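Local coordinates for ABC transporter, substrate-binding protein (Clostridium perfringens, PDB 4EDP), which probably binds a solute outside the cell and delivers it to the membrane components of an ABC transporter, at residues 258-263 against 325-330; 301-306 against 318-323; 141-146 against 254-259; 180-185 against 200-205. All coordinates share one frame; numbering follows the deposited sequence. Where two conformers were deposited one is given.

How the interactions relate
Interactions 1 and 3 are continuous: they share S258 and G259, their centres lie 11 Å apart, and they reach neighbouring strands of one sheet, 262-269 and 135-145, and T260 OG1 hydrogen-bonds I141 O across the join. Interaction 4 backs this sheet from the helical side, Y261 and I330 of interaction 1 and I141 of interaction 3 resting on helix 178-189. Interaction 2 stands apart from interaction 4, with centres about 26 Å apart, but meets interaction 1 through V323 and T260. One acetate lies about 3 Å from the E301 side chain and another about 4 Å from that of I330; both probably come from the crystallisation liquor, though such ions often mark pockets.

Interaction 1: 258-263 against 325-330; sequences SGTYLN and DNAKVI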
loop_
_atom_site.group_PDB
_atom_site.type_symbol
_atom_site.label_atom_id
_atom_site.label_comp_id
_atom_site.label_asym_id
_atom_site.label_seq_id
_atom_site.Cartn_x
_atom_site.Cartn_y
_atom_site.Cartn_z
ATOM N N SER A 258 -15.125 -1.572 -11.806
ATOM C CA SER A 258 -15.674 -1.550 -10.452
ATOM C C SER A 258 -14.731 -0.828 -9.494
ATOM O O SER A 258 -15.148 -0.376 -8.420
ATOM C CB SER A 258 -15.980 -2.977 -9.983
ATOM O OG SER A 258 -14.794 -3.731 -9.841
ATOM N N GLY A 259 -13.451 -0.747 -9.863
ATOM C CA GLY A 259 -12.469 -0.032 -9.075
ATOM C C GLY A 259 -11.323 -0.897 -8.594
ATOM O O GLY A 259 -11.512 -2.076 -8.308
ATOM N N THR A 260 -10.135 -0.314 -8.589
ATOM C CA THR A 260 -8.943 -0.940 -8.037
ATOM C C THR A 260 -8.986 -0.779 -6.510
ATOM O O THR A 260 -9.945 -0.211 -5.950
ATOM C CB THR A 260 -7.638 -0.243 -8.530
ATOM O OG1 THR A 260 -6.487 -0.977 -8.067
ATOM C CG2 THR A 260 -7.552 1.145 -8.006
ATOM N N TYR A 261 -8.001 -1.377 -5.838
ATOM C CA TYR A 261 -7.831 -1.276 -4.394
ATOM C C TYR A 261 -6.525 -0.552 -4.111
ATOM O O TYR A 261 -5.497 -0.823 -4.738
ATOM C CB TYR A 261 -7.787 -2.659 -3.726
ATOM C CG TYR A 261 -9.142 -3.307 -3.636
ATOM C CD1 TYR A 261 -9.712 -3.925 -4.737
ATOM C CD2 TYR A 261 -9.848 -3.309 -2.439
ATOM C CE1 TYR A 261 -10.966 -4.509 -4.659
ATOM C CE2 TYR A 261 -11.106 -3.895 -2.348
ATOM C CZ TYR A 261 -11.651 -4.494 -3.453
ATOM O OH TYR A 261 -12.886 -5.079 -3.392
ATOM N N LEU A 262 -6.585 0.412 -3.198
ATOM C CA LEU A 262 -5.409 1.154 -2.810
ATOM C C LEU A 262 -4.850 0.659 -1.494
ATOM O O LEU A 262 -5.558 0.030 -0.696
ATOM C CB LEU A 262 -5.764 2.629 -2.581
ATOM C CG LEU A 262 -6.488 3.361 -3.703
ATOM C CD1 LEU A 262 -6.776 4.819 -3.297
ATOM C CD2 LEU A 262 -5.692 3.262 -4.987
ATOM N N ASN A 263 -3.563 0.913 -1.294
ATOM C CA ASN A 263 -2.927 0.705 0.009
ATOM C C ASN A 263 -2.104 1.983 0.254
ATOM O O ASN A 263 -1.717 2.667 -0.701
ATOM C CB ASN A 263 -2.127 -0.582 0.138
ATOM C CG ASN A 263 -0.953 -0.650 -0.779
ATOM O OD1 ASN A 263 0.135 -0.140 -0.468
ATOM N ND2 ASN A 263 -1.126 -1.358 -1.894
ATOM N N ASP A 325 -9.756 8.056 -8.094
ATOM C CA ASP A 325 -11.135 8.524 -7.821
ATOM C C ASP A 325 -12.157 7.381 -7.689
ATOM O O ASP A 325 -13.138 7.484 -6.927
ATOM C CB ASP A 325 -11.641 9.447 -8.946
ATOM C CG ASP A 325 -10.657 10.573 -9.330
ATOM O OD1 ASP A 325 -9.633 10.786 -8.642
ATOM O OD2 ASP A 325 -10.914 11.240 -10.363
ATOM N N ASN A 326 -11.934 6.301 -8.440
ATOM C CA ASN A 326 -12.866 5.185 -8.457
ATOM C C ASN A 326 -12.417 3.994 -7.583
ATOM O O ASN A 326 -13.074 2.943 -7.551
ATOM C CB ASN A 326 -13.000 4.700 -9.897
ATOM C CG ASN A 326 -14.216 3.831 -10.096
ATOM O OD1 ASN A 326 -15.297 4.155 -9.610
ATOM N ND2 ASN A 326 -14.065 2.748 -10.845
ATOM N N ALA A 327 -11.293 4.162 -6.883
ATOM C CA ALA A 327 -10.723 3.082 -6.085
ATOM C C ALA A 327 -11.420 2.829 -4.773
ATOM O O ALA A 327 -12.142 3.677 -4.255
ATOM C CB ALA A 327 -9.224 3.351 -5.797
ATOM N N LYS A 328 -11.162 1.635 -4.258
ATOM C CA LYS A 328 -11.671 1.168 -2.989
ATOM C C LYS A 328 -10.549 1.158 -1.963
ATOM O O LYS A 328 -9.378 0.954 -2.310
ATOM C CB LYS A 328 -12.264 -0.215 -3.167
ATOM C CG LYS A 328 -13.528 -0.167 -4.017
ATOM C CD LYS A 328 -14.149 -1.493 -4.313
ATOM C CE LYS A 328 -15.338 -1.212 -5.256
ATOM N NZ LYS A 328 -15.948 -2.357 -5.898
ATOM N N VAL A 329 -10.887 1.452 -0.706
ATOM C CA VAL A 329 -9.896 1.417 0.372
ATOM C C VAL A 329 -10.284 0.338 1.385
ATOM O O VAL A 329 -11.456 -0.011 1.522
ATOM C CB VAL A 329 -9.723 2.770 1.086
ATOM C CG1 VAL A 329 -9.220 3.859 0.075
ATOM C CG2 VAL A 329 -11.005 3.193 1.740
ATOM N N ILE A 330 -9.295 -0.169 2.098
ATOM C CA ILE A 330 -9.517 -1.225 3.086
ATOM C C ILE A 330 -9.523 -0.683 4.510
ATOM O O ILE A 330 -8.737 0.192 4.841
ATOM C CB ILE A 330 -8.461 -2.320 2.931
ATOM C CG1 ILE A 330 -8.668 -3.031 1.578
ATOM C CG2 ILE A 330 -8.547 -3.346 4.057
ATOM C CD1 ILE A 330 -7.659 -4.092 1.306
HETATM O O HOH W 1 -13.816 -3.271 -7.432
HETATM O O HOH W 2 -15.724 2.323 -7.825
HETATM O O HOH W 3 -6.852 0.900 1.545
#
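The ammonium nitrogen of K328 is gripped three times: by a salt bridge to E187, by water 1, to which it donates at 2.8 Å, and by a weak hydrogen bond to S258 O. This network closes one end of a single beta bridge between Y261 and K328, in what is probably the hinge region of a two-lobed periplasmic binding protein fold, where 325-330 runs toward the C-terminal helix alongside the start of strand 262-269. Water 1 also receives the hydroxyl proton of S258 and donates to G259 O, so it ties the lysine tip to the turn. Two backbone bonds hold the bridge itself. K328 N gives its hydrogen to T260 O at 2.8 Å, in the carbonyl plane, and L262 N points almost straight down the C=O axis of K328 at 3.0 Å from its O. With CG beside its own backbone N and the chain extended beyond, the lysine crosses the tyrosine obliquely. Its CB sits over one face of the Y261 ring, 4.2 Å from the centroid, in a CH-pi contact offset toward the rim, while CD reaches the hydroxyl end; I330 CG1 comes in at the ring edge. E187 also takes a hydrogen bond with Y261 OH, so one carboxylate holds both tips. G259, with positive phi, brings its CA to 3.4 Å from N326 O in a CA-H...O contact. Beside the bridge, A327 CB is wedged between T260 CG2 and L262 CG, the latter a tight carbon pair at 3.4 Å.

Interaction 2: 301-306 against 318-323; sequences ESPVNK and LTYGPV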
loop_
_atom_site.group_PDB
_atom_site.type_symbol
_atom_site.label_atom_id
_atom_site.label_comp_id
_atom_site.label_asym_id
_atom_site.label_seq_id
_atom_site.Cartn_x
_atom_site.Cartn_y
_atom_site.Cartn_z
ATOM N N GLU A 301 7.194 7.689 -5.403
ATOM C CA GLU A 301 6.084 7.646 -4.438
ATOM C C GLU A 301 4.875 8.307 -5.068
ATOM O O GLU A 301 4.925 9.484 -5.434
ATOM C CB GLU A 301 6.440 8.341 -3.126
ATOM C CG GLU A 301 7.487 7.599 -2.312
ATOM C CD GLU A 301 7.851 8.294 -1.008
ATOM O OE1 GLU A 301 7.342 9.402 -0.724
ATOM O OE2 GLU A 301 8.673 7.723 -0.268
ATOM N N SER A 302 3.798 7.547 -5.222
ATOM C CA SER A 302 2.569 8.089 -5.767
ATOM C C SER A 302 2.050 9.136 -4.767
ATOM O O SER A 302 2.008 8.892 -3.555
ATOM C CB SER A 302 1.505 7.015 -5.972
ATOM O OG SER A 302 1.877 6.069 -6.976
ATOM N N PRO A 303 1.634 10.289 -5.273
ATOM C CA PRO A 303 1.203 11.350 -4.374
ATOM C C PRO A 303 -0.192 11.213 -3.816
ATOM O O PRO A 303 -1.075 10.608 -4.441
ATOM C CB PRO A 303 1.270 12.582 -5.260
ATOM C CG PRO A 303 0.987 12.054 -6.645
ATOM C CD PRO A 303 1.668 10.729 -6.679
ATOM N N VAL A 304 -0.375 11.741 -2.610
ATOM C CA VAL A 304 -1.713 11.823 -2.013
ATOM C C VAL A 304 -2.220 13.269 -2.132
ATOM O O VAL A 304 -3.409 13.527 -1.932
ATOM C CB VAL A 304 -1.767 11.382 -0.529
ATOM C CG1 VAL A 304 -1.391 9.891 -0.387
ATOM C CG2 VAL A 304 -0.867 12.269 0.360
ATOM N N ASN A 305 -1.327 14.213 -2.457
ATOM C CA ASN A 305 -1.708 15.605 -2.596
ATOM C C ASN A 305 -2.274 15.813 -3.998
ATOM O O ASN A 305 -1.558 15.654 -4.980
ATOM C CB ASN A 305 -0.498 16.530 -2.308
ATOM C CG ASN A 305 -0.851 18.006 -2.348
ATOM O OD1 ASN A 305 -1.557 18.474 -3.256
ATOM N ND2 ASN A 305 -0.295 18.776 -1.397
ATOM N N LYS A 306 -3.563 16.157 -4.079
ATOM C CA LYS A 306 -4.238 16.331 -5.369
ATOM C C LYS A 306 -3.801 17.554 -6.172
ATOM O O LYS A 306 -4.212 17.714 -7.332
ATOM C CB LYS A 306 -5.771 16.346 -5.173
ATOM C CG LYS A 306 -6.310 17.525 -4.426
ATOM C CD LYS A 306 -7.795 17.329 -4.104
ATOM C CE LYS A 306 -8.312 18.472 -3.262
ATOM N NZ LYS A 306 -9.781 18.361 -3.013
ATOM N N LEU A 318 3.457 4.928 -11.563
ATOM C CA LEU A 318 2.854 5.425 -10.336
ATOM C C LEU A 318 1.365 5.245 -10.481
ATOM O O LEU A 318 0.867 4.955 -11.579
ATOM C CB LEU A 318 3.134 6.917 -10.136
ATOM C CG LEU A 318 4.590 7.283 -9.903
ATOM C CD1 LEU A 318 4.677 8.757 -9.554
ATOM C CD2 LEU A 318 5.166 6.440 -8.797
ATOM N N THR A 319 0.647 5.410 -9.379
ATOM C CA THR A 319 -0.803 5.385 -9.421
ATOM C C THR A 319 -1.223 6.852 -9.341
ATOM O O THR A 319 -1.021 7.513 -8.323
ATOM C CB THR A 319 -1.399 4.545 -8.304
ATOM O OG1 THR A 319 -1.154 3.159 -8.615
ATOM C CG2 THR A 319 -2.910 4.811 -8.205
ATOM N N TYR A 320 -1.815 7.347 -10.421
ATOM C CA TYR A 320 -2.113 8.768 -10.528
ATOM C C TYR A 320 -3.259 8.990 -11.471
ATOM O O TYR A 320 -3.312 8.386 -12.555
ATOM C CB TYR A 320 -0.866 9.428 -11.123
ATOM C CG TYR A 320 -0.922 10.922 -11.296
ATOM C CD1 TYR A 320 -0.748 11.758 -10.210
ATOM C CD2 TYR A 320 -1.115 11.492 -12.540
ATOM C CE1 TYR A 320 -0.778 13.128 -10.360
ATOM C CE2 TYR A 320 -1.148 12.867 -12.698
ATOM C CZ TYR A 320 -0.972 13.672 -11.604
ATOM O OH TYR A 320 -1.001 15.038 -11.732
ATOM N N GLY A 321 -4.183 9.842 -11.068
ATOM C CA GLY A 321 -5.293 10.198 -11.946
ATOM C C GLY A 321 -6.629 9.587 -11.619
ATOM O O GLY A 321 -6.873 9.168 -10.487
ATOM N N PRO A 322 -7.495 9.505 -12.627
ATOM C CA PRO A 322 -8.836 8.980 -12.472
ATOM C C PRO A 322 -8.925 7.646 -11.763
ATOM O O PRO A 322 -9.918 7.385 -11.069
ATOM C CB PRO A 322 -9.334 8.873 -13.923
ATOM C CG PRO A 322 -8.612 9.930 -14.625
ATOM C CD PRO A 322 -7.249 9.965 -14.005
ATOM N N VAL A 323 -7.894 6.815 -11.898
ATOM C CA VAL A 323 -7.891 5.508 -11.257
ATOM C C VAL A 323 -8.125 5.631 -9.755
ATOM O O VAL A 323 -8.823 4.807 -9.165
ATOM C CB VAL A 323 -6.562 4.757 -11.485
ATOM C CG1 VAL A 323 -5.408 5.465 -10.757
ATOM C CG2 VAL A 323 -6.671 3.320 -10.998
HETATM O O HOH W 4 -1.888 9.693 -6.973
#
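S302 and L318 turn their side chains inward from facing segments, whereas P303 and Y320 cross at about a right angle farther along. The serine hydroxyl is placed by a chi1 of -66°, which sets OG beside its own backbone N and aims it across the gap at T319. There it accepts the backbone N-H of T319 at 2.8 Å, a nearly straight bond (171° at the hydrogen). L318 lies along the same hydroxyl: its CB is 3.5 Å from S302 OG, and its CD2 branch passes that oxygen and the backbone N of S302, so the leucine covers the polar link with carbon from the side of helix 289-299, touching A296. Y320 has CG anti to its backbone N (chi1 -178°), which swings the ring out to the proline. P303 CG meets the ring at its edge, near the ring plane, 4.0 Å from Y320 CD1; this is an edge contact with no stacking. Between the polar and apolar pairs, water 4 donates one hydrogen to P303 O, at 2.8 Å, and the other to T319 O, at 2.7 Å, bridging two backbone carbonyls that could not bond each other. T319 is further fixed by its OG1, hydrogen-bonded to S140 and D238, and S302 O by T137. Together these contacts pin the two ends of the loop excursion between helices 289-299 and 322-325 onto strand 135-145, an arrangement consistent with the region joining the two lobes of a periplasmic binding protein fold.

Interaction 3: 141-146 against 254-259; sequences IGIVVD and VIPESG
A hydrogen-bonded antiparallel pair, I143 with V254, joins the end of short strand 252-254 to strand 135-145 in the mixed sheet of the binding protein. Its two backbone bonds differ in geometry. I143 N gives its hydrogen to V254 O at 2.8 Å, almost perfectly straight (179°) and within the carbonyl plane, whereas V254 N approaches I143 O, also at 2.8 Å, from above the plane, 31° out of it. The side chains of I143 and V254 lie on the same face, where V254 CG2 also meets V145 CG2 at 4.0 Å and I143 CD1 reaches over to P256 CG at 4.2 Å. W156 packs against both I143 and P256, continuing this apolar patch. On the other face I255 bends its chain so that CD1 packs on the bare CA of G142 at 3.8 Å and lies 3.5 Å from I141 O. Beyond P256 the chain makes a type I beta turn to G259, closed by the G259 N to P256 O bond, and then returns to pair N263 with N139 on the same strand. Strand 135-145 thus carries 252-254 and 262-269 one after the other along one edge, while A234 and A236 of strand 233-237 form backbone hydrogen bonds with V144 and G142 on its other edge. It runs antiparallel to all three, beside the mutually parallel strands 168-171, 212-216 and 233-237, as in type II periplasmic binding proteins.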
loop_
_atom_site.group_PDB
_atom_site.type_symbol
_atom_site.label_atom_id
_atom_site.label_comp_id
_atom_site.label_asym_id
_atom_site.label_seq_id
_atom_site.Cartn_x
_atom_site.Cartn_y
_atom_site.Cartn_z
ATOM N N ILE A 141 -3.351 -1.763 -7.301
ATOM C CA ILE A 141 -3.183 -3.019 -8.008
ATOM C C ILE A 141 -3.969 -2.983 -9.308
ATOM O O ILE A 141 -4.737 -2.061 -9.561
ATOM C CB ILE A 141 -3.632 -4.235 -7.171
ATOM C CG1 ILE A 141 -5.062 -4.043 -6.655
ATOM C CG2 ILE A 141 -2.637 -4.473 -5.991
ATOM C CD1 ILE A 141 -5.599 -5.236 -5.908
ATOM N N GLY A 142 -3.734 -3.984 -10.137
ATOM C CA GLY A 142 -4.438 -4.140 -11.389
ATOM C C GLY A 142 -4.283 -5.583 -11.781
ATOM O O GLY A 142 -3.675 -6.387 -11.037
ATOM N N ILE A 143 -4.869 -5.935 -12.921
ATOM C CA ILE A 143 -4.698 -7.281 -13.459
ATOM C C ILE A 143 -3.697 -7.135 -14.617
ATOM O O ILE A 143 -3.993 -6.539 -15.664
ATOM C CB ILE A 143 -5.992 -7.894 -14.004
ATOM C CG1 ILE A 143 -7.101 -7.879 -12.938
ATOM C CG2 ILE A 143 -5.702 -9.336 -14.485
ATOM C CD1 ILE A 143 -8.469 -8.354 -13.457
ATOM N N VAL A 144 -2.494 -7.639 -14.415
ATOM C CA VAL A 144 -1.475 -7.611 -15.454
ATOM C C VAL A 144 -1.793 -8.794 -16.333
ATOM O O VAL A 144 -1.882 -9.931 -15.843
ATOM C CB VAL A 144 -0.066 -7.708 -14.860
ATOM C CG1 VAL A 144 1.015 -7.698 -16.000
ATOM C CG2 VAL A 144 0.130 -6.570 -13.880
ATOM N N VAL A 145 -1.981 -8.534 -17.626
ATOM C CA VAL A 145 -2.404 -9.542 -18.573
ATOM C C VAL A 145 -1.555 -9.624 -19.822
ATOM O O VAL A 145 -1.126 -8.600 -20.352
ATOM C CB VAL A 145 -3.872 -9.217 -19.063
ATOM C CG1 VAL A 145 -4.345 -10.237 -20.130
ATOM C CG2 VAL A 145 -4.853 -9.170 -17.895
ATOM N N ASP A 146 -1.283 -10.848 -20.279
ATOM C CA ASP A 146 -0.573 -11.074 -21.553
ATOM C C ASP A 146 -1.710 -11.229 -22.570
ATOM O O ASP A 146 -2.353 -12.269 -22.622
ATOM C CB ASP A 146 0.264 -12.353 -21.514
ATOM C CG ASP A 146 0.850 -12.710 -22.866
ATOM O OD1 ASP A 146 0.714 -11.915 -23.824
ATOM O OD2 ASP A 146 1.428 -13.816 -22.982
ATOM N N VAL A 254 -4.847 -4.025 -16.690
ATOM C CA VAL A 254 -6.297 -3.886 -16.702
ATOM C C VAL A 254 -6.790 -3.429 -15.329
ATOM O O VAL A 254 -6.460 -4.043 -14.310
ATOM C CB VAL A 254 -6.987 -5.238 -17.105
ATOM C CG1 VAL A 254 -8.485 -5.166 -16.925
ATOM C CG2 VAL A 254 -6.623 -5.637 -18.549
ATOM N N ILE A 255 -7.559 -2.330 -15.307
ATOM C CA ILE A 255 -8.164 -1.829 -14.071
ATOM C C ILE A 255 -9.663 -2.052 -14.224
ATOM O O ILE A 255 -10.287 -1.452 -15.098
ATOM C CB ILE A 255 -7.887 -0.332 -13.848
ATOM C CG1 ILE A 255 -6.381 -0.056 -13.811
ATOM C CG2 ILE A 255 -8.580 0.182 -12.552
ATOM C CD1 ILE A 255 -5.623 -0.821 -12.752
ATOM N N PRO A 256 -10.254 -2.937 -13.405
ATOM C CA PRO A 256 -11.680 -3.147 -13.570
ATOM C C PRO A 256 -12.495 -1.872 -13.377
ATOM O O PRO A 256 -12.121 -1.007 -12.605
ATOM C CB PRO A 256 -12.009 -4.176 -12.480
ATOM C CG PRO A 256 -10.758 -4.985 -12.361
ATOM C CD PRO A 256 -9.662 -3.931 -12.494
ATOM N N GLU A 257 -13.615 -1.788 -14.073
ATOM C CA GLU A 257 -14.506 -0.643 -13.952
ATOM C C GLU A 257 -15.064 -0.475 -12.545
ATOM O O GLU A 257 -15.415 0.634 -12.122
ATOM C CB GLU A 257 -15.658 -0.772 -14.954
ATOM C CG GLU A 257 -15.226 -0.487 -16.373
ATOM C CD GLU A 257 -16.389 -0.203 -17.306
ATOM O OE1 GLU A 257 -17.547 -0.497 -16.922
ATOM O OE2 GLU A 257 -16.145 0.330 -18.420
ATOM N N SER A 258 -15.125 -1.572 -11.806
ATOM C CA SER A 258 -15.674 -1.550 -10.452
ATOM C C SER A 258 -14.731 -0.828 -9.494
ATOM O O SER A 258 -15.148 -0.376 -8.420
ATOM C CB SER A 258 -15.980 -2.977 -9.983
ATOM O OG SER A 258 -14.794 -3.731 -9.841
ATOM N N GLY A 259 -13.451 -0.747 -9.863
ATOM C CA GLY A 259 -12.469 -0.032 -9.075
ATOM C C GLY A 259 -11.323 -0.897 -8.594
ATOM O O GLY A 259 -11.512 -2.076 -8.308
#

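Interaction 4: 180-185 against 200-205; sequences AMVEIA and AAFKEL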
loop_
_atom_site.group_PDB
_atom_site.type_symbol
_atom_site.label_atom_id
_atom_site.label_comp_id
_atom_site.label_asym_id
_atom_site.label_seq_id
_atom_site.Cartn_x
_atom_site.Cartn_y
_atom_site.Cartn_z
ATOM N N ALA A 180 -6.700 -7.215 0.016
ATOM C CA ALA A 180 -7.411 -6.815 -1.186
ATOM C C ALA A 180 -7.911 -8.038 -1.956
ATOM O O ALA A 180 -9.031 -8.032 -2.459
ATOM C CB ALA A 180 -6.507 -5.936 -2.098
ATOM N N MET A 181 -7.084 -9.072 -2.042
ATOM C CA MET A 181 -7.456 -10.272 -2.771
ATOM C C MET A 181 -8.708 -10.922 -2.114
ATOM O O MET A 181 -9.610 -11.400 -2.810
ATOM C CB MET A 181 -6.243 -11.219 -2.874
ATOM C CG MET A 181 -6.440 -12.275 -3.889
ATOM S SD MET A 181 -6.512 -11.586 -5.560
ATOM C CE MET A 181 -7.679 -12.773 -6.238
ATOM N N VAL A 182 -8.779 -10.909 -0.784
ATOM C CA VAL A 182 -9.941 -11.443 -0.067
ATOM C C VAL A 182 -11.163 -10.547 -0.370
ATOM O O VAL A 182 -12.282 -11.052 -0.570
ATOM C CB VAL A 182 -9.698 -11.549 1.462
ATOM C CG1 VAL A 182 -10.963 -11.969 2.196
ATOM C CG2 VAL A 182 -8.538 -12.504 1.773
ATOM N N GLU A 183 -10.966 -9.228 -0.392
ATOM C CA GLU A 183 -12.083 -8.308 -0.668
ATOM C C GLU A 183 -12.583 -8.425 -2.107
ATOM O O GLU A 183 -13.793 -8.278 -2.374
ATOM C CB GLU A 183 -11.780 -6.867 -0.226
ATOM C CG GLU A 183 -11.588 -6.786 1.296
ATOM C CD GLU A 183 -11.856 -5.433 1.923
ATOM O OE1 GLU A 183 -12.298 -4.503 1.221
ATOM O OE2 GLU A 183 -11.696 -5.326 3.177
ATOM N N ILE A 184 -11.673 -8.707 -3.033
ATOM C CA ILE A 184 -12.036 -8.951 -4.418
ATOM C C ILE A 184 -12.964 -10.180 -4.489
ATOM O O ILE A 184 -13.999 -10.150 -5.162
ATOM C CB ILE A 184 -10.764 -9.160 -5.282
ATOM C CG1 ILE A 184 -10.076 -7.811 -5.541
ATOM C CG2 ILE A 184 -11.148 -9.854 -6.599
ATOM C CD1 ILE A 184 -8.644 -7.932 -6.059
ATOM N N ALA A 185 -12.615 -11.237 -3.762
ATOM C CA ALA A 185 -13.424 -12.458 -3.694
ATOM C C ALA A 185 -14.769 -12.163 -3.044
ATOM O O ALA A 185 -15.802 -12.709 -3.469
ATOM C CB ALA A 185 -12.660 -13.548 -2.926
ATOM N N ALA A 200 -17.915 -16.031 2.869
ATOM C CA ALA A 200 -18.318 -16.161 1.471
ATOM C C ALA A 200 -17.143 -15.862 0.538
ATOM O O ALA A 200 -16.988 -16.496 -0.492
ATOM C CB ALA A 200 -19.511 -15.238 1.147
ATOM N N ALA A 201 -16.296 -14.921 0.934
ATOM C CA ALA A 201 -15.141 -14.561 0.120
ATOM C C ALA A 201 -14.242 -15.787 0.028
ATOM O O ALA A 201 -13.719 -16.107 -1.040
ATOM C CB ALA A 201 -14.395 -13.386 0.727
ATOM N N PHE A 202 -14.060 -16.482 1.148
ATOM C CA PHE A 202 -13.204 -17.656 1.129
ATOM C C PHE A 202 -13.783 -18.787 0.296
ATOM O O PHE A 202 -13.006 -19.526 -0.330
ATOM C CB PHE A 202 -12.709 -18.065 2.526
ATOM C CG PHE A 202 -11.583 -17.200 3.015
ATOM C CD1 PHE A 202 -10.309 -17.373 2.529
ATOM C CD2 PHE A 202 -11.802 -16.194 3.933
ATOM C CE1 PHE A 202 -9.267 -16.563 2.950
ATOM C CE2 PHE A 202 -10.764 -15.382 4.347
ATOM C CZ PHE A 202 -9.494 -15.579 3.859
ATOM N N LYS A 203 -15.116 -18.894 0.221
ATOM C CA LYS A 203 -15.741 -19.903 -0.633
ATOM C C LYS A 203 -15.457 -19.557 -2.099
ATOM O O LYS A 203 -15.275 -20.465 -2.924
ATOM C CB LYS A 203 -17.245 -20.025 -0.384
ATOM C CG LYS A 203 -17.632 -20.625 0.963
ATOM C CD LYS A 203 -17.162 -22.068 1.126
ATOM C CE LYS A 203 -17.691 -22.670 2.428
ATOM N NZ LYS A 203 -17.304 -24.105 2.596
ATOM N N GLU A 204 -15.416 -18.263 -2.435
ATOM C CA GLU A 204 -15.087 -17.855 -3.811
ATOM C C GLU A 204 -13.607 -18.132 -4.087
ATOM O O GLU A 204 -13.242 -18.503 -5.199
ATOM C CB GLU A 204 -15.434 -16.400 -4.099
ATOM C CG GLU A 204 -16.919 -16.111 -4.138
ATOM C CD GLU A 204 -17.637 -16.774 -5.322
ATOM O OE1 GLU A 204 -16.988 -17.275 -6.259
ATOM O OE2 GLU A 204 -18.870 -16.771 -5.319
ATOM N N LEU A 205 -12.760 -17.957 -3.090
ATOM C CA LEU A 205 -11.332 -18.272 -3.259
ATOM C C LEU A 205 -11.149 -19.776 -3.519
ATOM O O LEU A 205 -10.287 -20.160 -4.321
ATOM C CB LEU A 205 -10.503 -17.773 -2.083
ATOM C CG LEU A 205 -10.364 -16.242 -1.999
ATOM C CD1 LEU A 205 -9.753 -15.828 -0.689
ATOM C CD2 LEU A 205 -9.511 -15.705 -3.176
#
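This is a nearly perpendicular helix-helix packing in the helical layer of one lobe of the periplasmic binding protein fold, where segments 180-185 and 200-205, of helices 178-189 and 199-208, cross at 92°. Their axes are 8.2 Å apart at closest, an approach allowed by alanines at the crossing: A185 and A201 have their CA atoms 4.7 Å apart, and both methyls point into the interface. Each methyl rests on the backbone of the opposite helix. A201 CB sits 3.4 Å from V182 O, and A185 CB lies 3.4 Å from A201 O. Around this core V182 spreads its two branches, with CG1 anti to its backbone N lying against A201 CB and F202 CE2, and CG2 reaching F202 CZ at 3.8 Å. The phenylalanine starts away from the interface, but its ring swings back obliquely to V182, while W342 of helix 332-350 meets it edge-to-face. E204 bends at chi2 (-67°), so that CG passes A185 O while the carboxylate leads away from 180-185 to a salt bridge with K188, farther along helix 178-189. L205 completes the apolar layer, its CG 3.7 Å from A185 CB.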